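Local coordinates for protein P47 (Clostridium botulinum, PDB 6EKT) that may belong to a progenitor toxin complex that protects botulinum neurotoxin in the host gut, and resembles tubular lipid-binding proteins in structure, at residues Q52-N57 and E63-F68; D69-I74 and N164-N169; V100-I105 and F156-L161; D206-I211 and N230-N235. All coordinates share one frame; numbering follows the deposited sequence. Where two conformers were deposited one is given.

Contacts 1, 2 and 3 lie together toward one end of this elongated chain, while contact 4 is nearer its centre. Contact 1 is a strand-to-strand hairpin with four backbone hydrogen bonds and two unlike faces, one buried and one partly exposed. Contacts 2 and 3 are buried and made by side chains alone. Both use helix 152-168, on which the inner face of contact 1 also packs. Contact 2 pairs two aromatic rings; contact 3 sets aliphatic groups against one ring. Contact 4 is buried too, but belongs to another sheet and holds a loop. It adds a water at the polar end of a tyrosine to its apolar packing.

Contact 1: Q52-N57 and E63-F68; sequences QFLYSN and EIKMVF
Phe53 and Met66 face each other in an antiparallel hairpin, as a hydrogen-bonded pair. Phe53 N gives a hydrogen bond to Met66 O (2.8 Å), and Met66 N returns one to Phe53 O (2.9 Å). Both donors lie in the plane of the carbonyl they meet. Tyr55 and Ile64 form the next hydrogen-bonded pair. These residues put their side chains on the tightly packed face. There Phe68 reaches across with its edge and sets CE2 3.7 Å from Phe53 CD2, over the ring face but off centre. The stack is T-shaped, with planes at 85°. Met66 is extended and then bends at its end (chi3 -69°), which brings CE to the edge of the same ring. Further along, Ile64 CG2 lies 3.7 Å from Tyr55 CB.

The other face is looser and partly open to solvent. Leu54 CD2 lies alongside the extended Lys65 chain, 3.5 Å from Lys65 CG. The Gln52 amide meets that lysine only distantly, OE1 being 4.0 Å from CE. Ser56 and Glu63 barely touch, and the Glu63 carboxylate is hydrogen-bonded to Tyr92 instead.

Strand 52-57 is an edge strand of its sheet within this chain, while 62-68 continues the sheet by pairing with 91-94. The packed face lies against helix 152-168: Met66 touches Ala165, Tyr55 touches Leu161, and Phe53 meets Phe166 edge-to-face.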
# COMPACT_ATOMS: atom_id res chain seq x y z
N GLN A 52 32.17 12.41 11.11
CA GLN A 52 33.45 12.47 10.41
C GLN A 52 34.04 11.08 10.18
O GLN A 52 33.96 10.21 11.05
CB GLN A 52 34.44 13.43 11.09
CG GLN A 52 34.96 13.03 12.46
CD GLN A 52 36.22 13.81 12.83
OE1 GLN A 52 37.33 13.26 12.84
NE2 GLN A 52 36.07 15.10 13.10
N PHE A 53 34.59 10.88 8.98
CA PHE A 53 35.21 9.62 8.60
C PHE A 53 36.72 9.84 8.52
O PHE A 53 37.18 10.73 7.78
CB PHE A 53 34.70 9.12 7.22
CG PHE A 53 33.26 8.61 7.20
CD1 PHE A 53 32.48 8.48 8.36
CD2 PHE A 53 32.69 8.23 5.97
CE1 PHE A 53 31.17 7.99 8.29
CE2 PHE A 53 31.39 7.74 5.90
CZ PHE A 53 30.63 7.63 7.06
N LEU A 54 37.46 9.03 9.28
CA LEU A 54 38.92 8.92 9.17
C LEU A 54 39.34 7.53 8.69
O LEU A 54 38.73 6.52 9.05
CB LEU A 54 39.60 9.18 10.53
CG LEU A 54 39.30 10.44 11.34
CD1 LEU A 54 39.71 10.28 12.81
CD2 LEU A 54 40.04 11.62 10.73
N TYR A 55 40.41 7.50 7.90
CA TYR A 55 41.06 6.27 7.48
C TYR A 55 42.57 6.51 7.35
O TYR A 55 42.99 7.52 6.79
CB TYR A 55 40.48 5.73 6.17
CG TYR A 55 41.28 4.59 5.58
CD1 TYR A 55 41.09 3.26 6.02
CD2 TYR A 55 42.26 4.83 4.62
CE1 TYR A 55 41.85 2.22 5.50
CE2 TYR A 55 43.02 3.79 4.10
CZ TYR A 55 42.81 2.50 4.54
OH TYR A 55 43.57 1.48 4.02
N SER A 56 43.35 5.56 7.86
CA SER A 56 44.82 5.60 7.82
C SER A 56 45.41 4.27 7.42
O SER A 56 44.84 3.21 7.71
CB SER A 56 45.37 5.98 9.19
OG SER A 56 45.31 7.37 9.36
N ASN A 57 46.57 4.33 6.76
CA ASN A 57 47.34 3.14 6.43
C ASN A 57 48.80 3.56 6.44
O ASN A 57 49.31 4.15 5.48
CB ASN A 57 46.92 2.59 5.06
CG ASN A 57 47.53 1.23 4.75
OD1 ASN A 57 48.70 0.96 5.04
ND2 ASN A 57 46.74 0.37 4.13
N GLU A 63 46.39 8.68 4.16
CA GLU A 63 45.36 9.09 5.12
C GLU A 63 44.27 9.96 4.48
O GLU A 63 44.50 10.64 3.48
CB GLU A 63 45.97 9.76 6.35
CG GLU A 63 46.60 11.11 6.08
CD GLU A 63 47.56 11.56 7.17
OE1 GLU A 63 47.10 11.94 8.27
OE2 GLU A 63 48.77 11.56 6.91
N ILE A 64 43.08 9.93 5.08
CA ILE A 64 41.95 10.73 4.64
C ILE A 64 41.07 11.12 5.84
O ILE A 64 40.89 10.32 6.77
CB ILE A 64 41.12 10.02 3.53
CG1 ILE A 64 39.96 10.92 3.04
CG2 ILE A 64 40.65 8.64 3.96
CD1 ILE A 64 39.29 10.47 1.76
N LYS A 65 40.58 12.36 5.82
CA LYS A 65 39.65 12.86 6.83
C LYS A 65 38.53 13.60 6.11
O LYS A 65 38.81 14.46 5.27
CB LYS A 65 40.37 13.82 7.80
CG LYS A 65 39.46 14.53 8.79
CD LYS A 65 40.28 15.32 9.79
CE LYS A 65 39.38 16.05 10.76
NZ LYS A 65 40.26 16.86 11.66
N MET A 66 37.28 13.27 6.47
CA MET A 66 36.09 13.91 5.89
C MET A 66 35.09 14.28 6.97
O MET A 66 34.57 13.41 7.68
CB MET A 66 35.42 12.99 4.86
CG MET A 66 36.21 12.73 3.59
SD MET A 66 35.45 11.63 2.37
CE MET A 66 35.52 10.04 3.18
N VAL A 67 34.82 15.58 7.10
CA VAL A 67 33.73 16.06 7.95
C VAL A 67 32.62 16.57 7.02
O VAL A 67 32.85 17.47 6.20
CB VAL A 67 34.18 17.16 8.96
CG1 VAL A 67 33.14 17.37 10.05
CG2 VAL A 67 35.53 16.82 9.60
N PHE A 68 31.43 15.97 7.13
CA PHE A 68 30.34 16.22 6.19
C PHE A 68 29.47 17.43 6.51
O PHE A 68 29.09 17.66 7.67
CB PHE A 68 29.46 14.97 6.02
CG PHE A 68 30.21 13.77 5.50
CD1 PHE A 68 30.59 13.69 4.17
CD2 PHE A 68 30.52 12.71 6.36
CE1 PHE A 68 31.28 12.57 3.69
CE2 PHE A 68 31.21 11.60 5.89
CZ PHE A 68 31.59 11.53 4.56

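Contact 2: D69-I74 and N164-N169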
# COMPACT_ATOMS: atom_id res chain seq x y z
N ASP A 69 29.17 18.19 5.47
CA ASP A 69 28.15 19.24 5.48
C ASP A 69 26.76 18.63 5.73
O ASP A 69 26.03 19.06 6.64
CB ASP A 69 28.17 19.97 4.13
CG ASP A 69 27.97 21.46 4.26
OD1 ASP A 69 26.82 21.90 4.45
OD2 ASP A 69 28.98 22.20 4.14
N ASN A 70 26.44 17.60 4.94
CA ASN A 70 25.11 16.98 4.88
C ASN A 70 25.23 15.71 4.03
O ASN A 70 26.25 15.52 3.37
CB ASN A 70 24.12 17.93 4.21
CG ASN A 70 22.69 17.48 4.38
OD1 ASN A 70 22.41 16.60 5.19
ND2 ASN A 70 21.77 18.06 3.62
N TRP A 71 24.22 14.84 4.09
CA TRP A 71 24.01 13.81 3.05
C TRP A 71 22.61 14.06 2.52
O TRP A 71 21.69 14.30 3.31
CB TRP A 71 24.09 12.38 3.60
CG TRP A 71 25.45 11.84 3.92
CD1 TRP A 71 26.63 12.54 4.09
CD2 TRP A 71 25.78 10.47 4.18
NE1 TRP A 71 27.66 11.69 4.40
CE2 TRP A 71 27.17 10.41 4.48
CE3 TRP A 71 25.03 9.28 4.18
CZ2 TRP A 71 27.83 9.21 4.76
CZ3 TRP A 71 25.68 8.08 4.48
CH2 TRP A 71 27.07 8.06 4.76
N GLU A 72 22.43 14.03 1.21
CA GLU A 72 21.14 14.35 0.58
C GLU A 72 20.86 13.39 -0.56
O GLU A 72 21.68 13.24 -1.47
CB GLU A 72 21.13 15.79 0.06
CG GLU A 72 19.86 16.18 -0.70
CD GLU A 72 19.99 17.47 -1.53
OE1 GLU A 72 21.10 18.04 -1.62
OE2 GLU A 72 18.97 17.92 -2.09
N ILE A 73 19.69 12.76 -0.51
CA ILE A 73 19.20 11.87 -1.56
C ILE A 73 18.81 12.71 -2.76
O ILE A 73 18.22 13.77 -2.61
CB ILE A 73 17.96 11.04 -1.10
CG1 ILE A 73 18.29 10.25 0.18
CG2 ILE A 73 17.45 10.11 -2.22
CD1 ILE A 73 17.05 9.85 0.96
N ILE A 74 19.18 12.23 -3.95
CA ILE A 74 18.81 12.86 -5.22
C ILE A 74 18.26 11.78 -6.16
O ILE A 74 18.40 10.58 -5.87
CB ILE A 74 20.01 13.64 -5.87
CG1 ILE A 74 21.20 12.72 -6.21
CG2 ILE A 74 20.43 14.80 -4.96
CD1 ILE A 74 22.35 13.40 -6.94
N ASN A 164 37.61 3.44 1.16
CA ASN A 164 38.29 2.96 2.37
C ASN A 164 37.62 3.55 3.59
O ASN A 164 37.27 2.81 4.52
CB ASN A 164 39.76 3.37 2.39
CG ASN A 164 40.66 2.41 1.64
OD1 ASN A 164 41.63 2.84 1.03
ND2 ASN A 164 40.38 1.11 1.72
N ALA A 165 37.44 4.87 3.57
CA ALA A 165 36.88 5.59 4.70
C ALA A 165 35.41 5.21 4.98
O ALA A 165 35.03 4.98 6.14
CB ALA A 165 37.04 7.10 4.51
N PHE A 166 34.60 5.08 3.93
CA PHE A 166 33.20 4.67 4.12
C PHE A 166 33.09 3.29 4.76
O PHE A 166 32.44 3.14 5.81
CB PHE A 166 32.39 4.76 2.82
CG PHE A 166 31.80 6.12 2.57
CD1 PHE A 166 32.62 7.24 2.42
CD2 PHE A 166 30.41 6.30 2.50
CE1 PHE A 166 32.08 8.51 2.20
CE2 PHE A 166 29.87 7.56 2.29
CZ PHE A 166 30.70 8.66 2.13
N ILE A 167 33.75 2.29 4.17
CA ILE A 167 33.68 0.92 4.68
C ILE A 167 34.20 0.84 6.12
O ILE A 167 33.54 0.25 6.99
CB ILE A 167 34.33 -0.12 3.73
CG1 ILE A 167 33.48 -0.28 2.47
CG2 ILE A 167 34.52 -1.47 4.42
CD1 ILE A 167 34.23 -0.78 1.26
N GLN A 168 35.34 1.48 6.39
CA GLN A 168 35.89 1.43 7.75
C GLN A 168 35.00 2.13 8.80
O GLN A 168 35.04 1.75 9.97
CB GLN A 168 37.34 1.95 7.79
CG GLN A 168 38.10 1.48 9.02
CD GLN A 168 39.31 2.32 9.29
OE1 GLN A 168 39.19 3.45 9.76
NE2 GLN A 168 40.48 1.78 8.99
N ASN A 169 34.19 3.10 8.38
CA ASN A 169 33.34 3.87 9.29
C ASN A 169 31.85 3.50 9.20
O ASN A 169 30.98 4.27 9.63
CB ASN A 169 33.50 5.36 9.01
CG ASN A 169 34.81 5.91 9.51
OD1 ASN A 169 34.93 6.28 10.67
ND2 ASN A 169 35.79 5.98 8.62
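Trp71 holds its CG beside its own backbone N and opposite the carbonyl carbon (chi1 -75°), and Phe166 has a similar first torsion (chi1 -86°). With these torsions the end of the Phe166 ring swings toward the indole, although the CA atoms of the two residues are 13.0 Å apart. The two side chains run antiparallel and pass each other. Trp71 CZ2 comes to 3.6 Å from Phe166 CE2. The planes are nearly parallel, at 10°, but the rings are offset so far that little of one lies over the other. No hydrogen bond crosses this buried contact.

Phe166 sits in the last turn of helix 152-168. Just beyond it, Asn169 turns its amide back on the helix: ND2 gives a straight hydrogen bond to Ala165 O (2.8 Å). The same nitrogen probably also bonds to Leu54 O, which would tie the helix end to strand 52-57.

More rings pack on the pair: Phe68 meets Trp71 edge-to-face, and Phe129 meets it at a steep angle. Ile46 of helix 35-49 also touches the indole. The loop leading into strand 72-74 thus packs on the end of helix 152-168, through an aromatic cluster in the hydrophobic core of a TULIP-like protein.

Contact 3: V100-I105 and F156-L161; sequences VDLSGI and FYFNKL
Leu102 reaches the ring of Phe158 with both of its methyl groups. CD1 lies at the ring edge, near its plane, 3.7 Å from Phe158 CE1. CD2 stands well off the ring plane, beside the CD1-CE1 bond of the ring, 3.7 Å from Phe158 CD1. Ile105 adds a third methyl: its CG2 is 4.0 Å from Phe158 CZ. Phe158 has CG opposite its backbone N (chi1 174°), which sends the ring out from the helix toward the turn, with Leu102 CD2 and Ile105 CG2 off the same face. All three residues are buried, and the contact is purely apolar.

Leu102 and Ile105 are the two ends of a type II beta turn that follows strand 99-101. The turn is closed by a hydrogen bond from Ile105 N to Leu102 O (3.2 Å). Gly104 takes the third position of the turn, where the backbone has a positive phi (81°). An Asx turn overlaps its start: Ser103 N donates to Asp101 OD1 (3.1 Å), nearly straight, but from above the carboxylate plane.

Farther out, Asn147 ND2 bonds to Gly104 O. The backbones of Gly104 and Ile105 also pair with Ile88, at the end of strand 81-88. Ile88 touches Phe158 as well, as do Phe93 of strand 91-94 and Leu150. Met66 of strand 62-68 packs on Leu102.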
# COMPACT_ATOMS: atom_id res chain seq x y z
N VAL A 100 45.97 17.00 -0.19
CA VAL A 100 44.94 17.65 -1.01
C VAL A 100 43.79 18.06 -0.09
O VAL A 100 43.32 17.26 0.72
CB VAL A 100 44.44 16.73 -2.17
CG1 VAL A 100 43.30 17.37 -2.95
CG2 VAL A 100 45.58 16.37 -3.12
N ASP A 101 43.36 19.31 -0.22
CA ASP A 101 42.28 19.86 0.59
C ASP A 101 40.92 19.39 0.08
O ASP A 101 40.64 19.48 -1.12
CB ASP A 101 42.36 21.39 0.60
CG ASP A 101 41.52 22.04 1.71
OD1 ASP A 101 40.70 21.35 2.37
OD2 ASP A 101 41.69 23.26 1.93
N LEU A 102 40.08 18.90 0.99
CA LEU A 102 38.74 18.39 0.64
C LEU A 102 37.57 19.33 0.97
O LEU A 102 36.40 18.97 0.75
CB LEU A 102 38.51 16.98 1.20
CG LEU A 102 39.38 15.85 0.63
CD1 LEU A 102 39.00 14.52 1.27
CD2 LEU A 102 39.31 15.77 -0.90
N SER A 103 37.87 20.53 1.48
CA SER A 103 36.84 21.55 1.72
C SER A 103 36.15 21.93 0.42
O SER A 103 36.82 22.25 -0.57
CB SER A 103 37.44 22.80 2.37
OG SER A 103 38.03 22.48 3.61
N GLY A 104 34.82 21.86 0.41
CA GLY A 104 34.02 22.23 -0.76
C GLY A 104 33.91 21.17 -1.84
O GLY A 104 33.37 21.44 -2.92
N ILE A 105 34.41 19.97 -1.56
CA ILE A 105 34.28 18.82 -2.47
C ILE A 105 32.91 18.16 -2.23
O ILE A 105 32.49 17.97 -1.07
CB ILE A 105 35.48 17.83 -2.36
CG1 ILE A 105 36.71 18.34 -3.15
CG2 ILE A 105 35.15 16.44 -2.89
CD1 ILE A 105 37.30 19.65 -2.68
N PHE A 156 41.85 9.91 -8.72
CA PHE A 156 42.11 8.48 -8.64
C PHE A 156 42.33 8.05 -7.19
O PHE A 156 41.67 7.11 -6.69
CB PHE A 156 43.32 8.11 -9.51
CG PHE A 156 43.50 6.63 -9.71
CD1 PHE A 156 42.78 5.96 -10.72
CD2 PHE A 156 44.35 5.89 -8.89
CE1 PHE A 156 42.91 4.59 -10.89
CE2 PHE A 156 44.49 4.52 -9.06
CZ PHE A 156 43.77 3.87 -10.07
N TYR A 157 43.23 8.75 -6.50
CA TYR A 157 43.51 8.46 -5.09
C TYR A 157 42.36 8.77 -4.14
O TYR A 157 42.11 8.02 -3.17
CB TYR A 157 44.82 9.11 -4.62
CG TYR A 157 46.02 8.40 -5.19
CD1 TYR A 157 46.37 7.10 -4.75
CD2 TYR A 157 46.80 8.99 -6.18
CE1 TYR A 157 47.47 6.43 -5.29
CE2 TYR A 157 47.90 8.33 -6.72
CZ TYR A 157 48.24 7.05 -6.27
OH TYR A 157 49.33 6.41 -6.83
N PHE A 158 41.64 9.86 -4.44
CA PHE A 158 40.48 10.23 -3.66
C PHE A 158 39.41 9.13 -3.69
O PHE A 158 38.87 8.75 -2.65
CB PHE A 158 39.89 11.58 -4.12
CG PHE A 158 38.60 11.95 -3.43
CD1 PHE A 158 38.59 12.33 -2.08
CD2 PHE A 158 37.39 11.92 -4.13
CE1 PHE A 158 37.39 12.66 -1.45
CE2 PHE A 158 36.19 12.27 -3.50
CZ PHE A 158 36.19 12.63 -2.16
N ASN A 159 39.13 8.61 -4.89
CA ASN A 159 38.13 7.55 -5.06
C ASN A 159 38.43 6.33 -4.23
O ASN A 159 37.54 5.78 -3.58
CB ASN A 159 38.00 7.15 -6.53
CG ASN A 159 37.34 8.24 -7.35
OD1 ASN A 159 36.76 9.19 -6.80
ND2 ASN A 159 37.47 8.14 -8.68
N LYS A 160 39.70 5.91 -4.26
CA LYS A 160 40.15 4.78 -3.47
C LYS A 160 39.99 5.05 -1.98
O LYS A 160 39.43 4.21 -1.27
CB LYS A 160 41.59 4.42 -3.83
CG LYS A 160 42.11 3.17 -3.14
CD LYS A 160 43.02 3.53 -1.96
CE LYS A 160 43.73 2.30 -1.42
NZ LYS A 160 44.11 2.52 0.01
N LEU A 161 40.47 6.20 -1.52
CA LEU A 161 40.45 6.52 -0.09
C LEU A 161 39.05 6.83 0.45
O LEU A 161 38.79 6.59 1.63
CB LEU A 161 41.42 7.67 0.24
CG LEU A 161 42.91 7.31 0.13
CD1 LEU A 161 43.77 8.56 0.14
CD2 LEU A 161 43.30 6.39 1.28

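Contact 4: D206-I211 and N230-N235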
# COMPACT_ATOMS: atom_id res chain seq x y z
N ASP A 206 10.46 15.79 -7.39
CA ASP A 206 10.57 14.93 -6.21
C ASP A 206 11.08 13.53 -6.58
O ASP A 206 11.34 13.27 -7.76
CB ASP A 206 9.20 14.84 -5.50
CG ASP A 206 9.31 14.52 -4.00
OD1 ASP A 206 10.42 14.55 -3.42
OD2 ASP A 206 8.27 14.24 -3.38
N GLY A 207 11.25 12.67 -5.58
CA GLY A 207 11.56 11.24 -5.78
C GLY A 207 10.89 10.43 -4.68
O GLY A 207 10.61 10.96 -3.59
N TYR A 208 10.61 9.16 -4.98
CA TYR A 208 9.86 8.28 -4.07
C TYR A 208 10.66 7.04 -3.64
O TYR A 208 11.30 6.38 -4.48
CB TYR A 208 8.52 7.84 -4.70
CG TYR A 208 7.61 8.94 -5.26
CD1 TYR A 208 7.56 10.22 -4.68
CD2 TYR A 208 6.77 8.68 -6.35
CE1 TYR A 208 6.72 11.21 -5.19
CE2 TYR A 208 5.92 9.67 -6.87
CZ TYR A 208 5.92 10.94 -6.28
OH TYR A 208 5.09 11.93 -6.75
N LEU A 209 10.64 6.75 -2.34
CA LEU A 209 11.17 5.49 -1.81
C LEU A 209 9.97 4.58 -1.61
O LEU A 209 8.95 5.00 -1.01
CB LEU A 209 11.88 5.69 -0.45
CG LEU A 209 13.30 6.30 -0.43
CD1 LEU A 209 13.24 7.79 -0.68
CD2 LEU A 209 13.99 6.05 0.91
N PHE A 210 10.09 3.35 -2.12
CA PHE A 210 9.00 2.37 -2.02
C PHE A 210 9.47 1.09 -1.37
O PHE A 210 10.62 0.69 -1.56
CB PHE A 210 8.43 2.05 -3.41
CG PHE A 210 7.51 3.09 -3.95
CD1 PHE A 210 6.23 3.27 -3.40
CD2 PHE A 210 7.88 3.88 -5.05
CE1 PHE A 210 5.36 4.24 -3.91
CE2 PHE A 210 7.02 4.84 -5.57
CZ PHE A 210 5.76 5.03 -5.00
N ILE A 211 8.58 0.46 -0.60
CA ILE A 211 8.78 -0.92 -0.13
C ILE A 211 7.63 -1.72 -0.73
O ILE A 211 6.46 -1.37 -0.55
CB ILE A 211 8.79 -1.02 1.43
CG1 ILE A 211 10.05 -0.34 2.00
CG2 ILE A 211 8.72 -2.48 1.90
CD1 ILE A 211 9.98 -0.02 3.50
N ASN A 230 1.68 6.77 -8.85
CA ASN A 230 0.43 7.43 -8.41
C ASN A 230 0.06 7.14 -6.96
O ASN A 230 -0.81 7.81 -6.40
CB ASN A 230 -0.75 7.14 -9.38
CG ASN A 230 -0.56 7.84 -10.74
OD1 ASN A 230 -0.13 8.99 -10.80
ND2 ASN A 230 -0.87 7.13 -11.84
N ILE A 231 0.76 6.18 -6.34
CA ILE A 231 0.63 5.95 -4.89
C ILE A 231 0.95 7.24 -4.13
O ILE A 231 0.29 7.56 -3.13
CB ILE A 231 1.51 4.79 -4.40
CG1 ILE A 231 1.02 3.48 -5.01
CG2 ILE A 231 1.53 4.70 -2.87
CD1 ILE A 231 1.94 2.30 -4.79
N LEU A 232 1.93 7.99 -4.62
CA LEU A 232 2.23 9.28 -4.02
C LEU A 232 1.70 10.44 -4.87
O LEU A 232 2.27 11.55 -4.85
CB LEU A 232 3.73 9.41 -3.66
CG LEU A 232 4.18 8.42 -2.56
CD1 LEU A 232 5.68 8.38 -2.33
CD2 LEU A 232 3.51 8.73 -1.24
N GLY A 233 0.59 10.19 -5.57
CA GLY A 233 -0.14 11.23 -6.33
C GLY A 233 -0.68 12.34 -5.43
O GLY A 233 -0.65 12.21 -4.19
N ASN A 234 -1.18 13.42 -6.04
CA ASN A 234 -1.72 14.61 -5.30
C ASN A 234 -0.67 15.19 -4.35
O ASN A 234 -1.03 15.71 -3.29
CB ASN A 234 -3.00 14.29 -4.47
CG ASN A 234 -4.10 13.56 -5.24
OD1 ASN A 234 -4.71 14.12 -6.15
ND2 ASN A 234 -4.41 12.34 -4.81
N ASN A 235 0.62 15.06 -4.69
CA ASN A 235 1.77 15.51 -3.86
C ASN A 235 1.79 14.96 -2.43
O ASN A 235 2.24 15.65 -1.49
CB ASN A 235 1.89 17.05 -3.85
CG ASN A 235 1.82 17.64 -5.24
OD1 ASN A 235 0.80 18.22 -5.62
ND2 ASN A 235 2.87 17.44 -6.02
O HOH W 1 4.39 13.16 -3.75
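Leu232 lies against one face of the Tyr208 ring, and this pair makes up most of the contact. Leu232 CB sits over the centre of the ring face, 3.7 Å from the Tyr208 ring centroid and only 11° off the ring normal, a CH-pi contact. CG of Leu232 is placed opposite the carbonyl carbon (chi1 -65°). From there the side chain runs back toward the root of the tyrosine, against the direction of the ring. Its CD1 comes to 3.5 Å from Tyr208 CD1. The leucine thus follows the tyrosine along much of its length.

Phe210 is the third main residue. It stands two places on along the same strand, on the same side as Tyr208. Its ring turns an edge to Ile231, with Phe210 CE1 3.9 Å from Ile231 CB and the Ile231 CG2 methyl in the ring plane. Leu232 CD1 is also near this ring, 4.3 Å from Phe210 CZ, so one methyl serves both aromatics.

Strand 208-214, which includes residues 208-211, belongs to an antiparallel sheet, between strands 193-199 and 29-34. Residues 230-235 lie in the loop leading to strand 238-242. Val30 touches both Phe210 and Ile231.

At the far end of the tyrosine the chemistry changes. A water donates to Leu232 O (2.9 Å) and makes a weak bond with Tyr208 OH (3.3 Å). It gives the leucine carbonyl a hydrogen bond and links it weakly to the hydroxyl. Between these two segments the hold is mainly apolar, while Gln433 NE2 adds a direct hydrogen bond to Ile231 O from the same sheet.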